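Local coordinates for Cys-Gly metallodipeptidase DUG1 (Saccharomyces cerevisiae, PDB 4G1P) that hydrolyses the dipeptide Cys-Gly as a two-zinc peptidase and serves as the catalytic component of the glutathione-degrading complex, at the interface of chains A and B. Sequence-based numbering; all coordinates share one arbitrary frame. Chains: chain A/B, Cys-Gly metallodipeptidase DUG1.

The interface of chains A and B. Residues chain A 106, 220, 322, 348, 450; chain B 233-234, 334-335.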
# COMPACT_ATOMS: atom_id res chain seq x y z
N GLN A 106 -13.78 11.55 1.34
CA GLN A 106 -12.73 10.58 1.04
C GLN A 106 -11.39 11.26 0.73
O GLN A 106 -11.36 12.38 0.26
CB GLN A 106 -13.16 9.72 -0.15
CG GLN A 106 -14.25 8.72 0.17
CD GLN A 106 -13.74 7.55 0.98
OE1 GLN A 106 -12.74 6.93 0.62
NE2 GLN A 106 -14.42 7.24 2.09
N TYR A 220 -17.25 -3.88 7.66
CA TYR A 220 -15.89 -3.76 7.16
C TYR A 220 -14.93 -4.51 8.07
O TYR A 220 -14.87 -4.25 9.28
CB TYR A 220 -15.49 -2.29 7.05
CG TYR A 220 -14.40 -2.03 6.04
CD1 TYR A 220 -13.08 -2.37 6.32
CD2 TYR A 220 -14.67 -1.45 4.82
CE1 TYR A 220 -12.07 -2.14 5.40
CE2 TYR A 220 -13.67 -1.21 3.90
CZ TYR A 220 -12.37 -1.56 4.20
OH TYR A 220 -11.36 -1.32 3.30
N HIS A 322 -10.42 -4.91 -0.70
CA HIS A 322 -9.94 -3.55 -0.88
C HIS A 322 -8.43 -3.37 -0.99
O HIS A 322 -7.97 -2.44 -1.65
CB HIS A 322 -10.46 -2.70 0.25
CG HIS A 322 -11.94 -2.81 0.42
ND1 HIS A 322 -12.82 -2.35 -0.53
CD2 HIS A 322 -12.69 -3.36 1.40
CE1 HIS A 322 -14.06 -2.59 -0.13
NE2 HIS A 322 -14.00 -3.20 1.04
N ARG A 348 -21.47 -6.11 1.91
CA ARG A 348 -22.70 -5.32 1.84
C ARG A 348 -23.86 -6.17 2.32
O ARG A 348 -24.16 -7.22 1.75
CB ARG A 348 -22.94 -4.85 0.41
CG ARG A 348 -21.88 -3.87 -0.11
CD ARG A 348 -21.96 -2.51 0.57
NE ARG A 348 -20.80 -1.70 0.24
CZ ARG A 348 -20.63 -0.42 0.59
NH1 ARG A 348 -21.58 0.24 1.25
NH2 ARG A 348 -19.51 0.21 0.23
N HIS A 450 -15.87 8.31 -4.30
CA HIS A 450 -14.82 7.43 -3.80
C HIS A 450 -13.80 7.10 -4.89
O HIS A 450 -13.03 6.14 -4.76
CB HIS A 450 -15.40 6.14 -3.21
CG HIS A 450 -16.25 6.36 -2.00
ND1 HIS A 450 -16.51 5.36 -1.09
CD2 HIS A 450 -16.89 7.46 -1.55
CE1 HIS A 450 -17.28 5.84 -0.13
NE2 HIS A 450 -17.53 7.11 -0.39
N HIS B 233 -16.73 2.79 -6.38
CA HIS B 233 -17.35 2.75 -5.07
C HIS B 233 -17.78 1.30 -4.83
O HIS B 233 -18.52 0.74 -5.63
CB HIS B 233 -18.55 3.69 -5.03
CG HIS B 233 -19.19 3.81 -3.69
ND1 HIS B 233 -19.84 2.76 -3.08
CD2 HIS B 233 -19.28 4.86 -2.84
CE1 HIS B 233 -20.30 3.16 -1.91
NE2 HIS B 233 -19.97 4.43 -1.73
N SER B 234 -17.30 0.69 -3.76
CA SER B 234 -17.51 -0.75 -3.64
C SER B 234 -18.96 -1.10 -3.29
O SER B 234 -19.32 -2.28 -3.32
CB SER B 234 -16.55 -1.40 -2.64
OG SER B 234 -16.95 -1.18 -1.31
N LYS B 334 -11.40 1.58 3.65
CA LYS B 334 -11.78 2.30 2.44
C LYS B 334 -12.64 1.39 1.55
O LYS B 334 -12.24 0.28 1.18
CB LYS B 334 -10.54 2.79 1.69
CG LYS B 334 -10.80 3.85 0.60
CD LYS B 334 -9.52 4.15 -0.17
CE LYS B 334 -9.56 5.45 -0.98
NZ LYS B 334 -8.17 6.08 -1.09
N THR B 335 -13.84 1.86 1.24
CA THR B 335 -14.80 1.07 0.49
C THR B 335 -14.62 1.36 -0.97
O THR B 335 -15.36 2.16 -1.56
CB THR B 335 -16.23 1.41 0.87
OG1 THR B 335 -16.34 2.82 1.06
CG2 THR B 335 -16.62 0.72 2.16
O HOH W 1 -18.26 -3.15 -0.10
O HOH W 2 -14.72 4.23 3.17
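A:Tyr220 grips the backbone of B:Lys334 in this part of the homodimer interface of an M20-family dinuclear metallopeptidase; the centre of the contact lies about 10 Å from A:Glu171, the general base. A phenol suits the place because its hydroxyl can give and take at once: OH donates to the carbonyl O of B:Lys334 (2.8 Å), approaching from above the carbonyl plane, and accepts from its N at 2.9 Å. CG anti to the backbone N (chi1 -156°) sends the ring towards this strip. A phenylalanine here would probably leave both the amide and the carbonyl of B:Lys334 without this partner and let the segment shift. The same carbonyl O lies over one face of the A:His322 ring, near its rim.

Another polar link joins A:Arg348 to B:Ser234: NH2 donates to OG in the guanidinium plane, nearly straight (171°) but long at 3.3 Å. Water 1 bridges NE to the same OG, so the multi-donor guanidinium holds the small hydroxyl directly and through water. Water 2 ties the amide NE2 of A:Gln106, a ready donor, to N and OG1 of B:Thr335.

The packing includes a face contact between two histidines. Flat A:His450, a zinc ligand, takes CD2 of B:His233 over its ring centre, 3.3 Å from the plane, and CG of A:Gln106 over the opposite rim; its tilt at the metal is probably limited. B:Thr335 also offers a methyl, CG2, to the edge of A:Tyr220. CG of B:Lys334 lies by OE1 of A:Gln106 (3.6 Å).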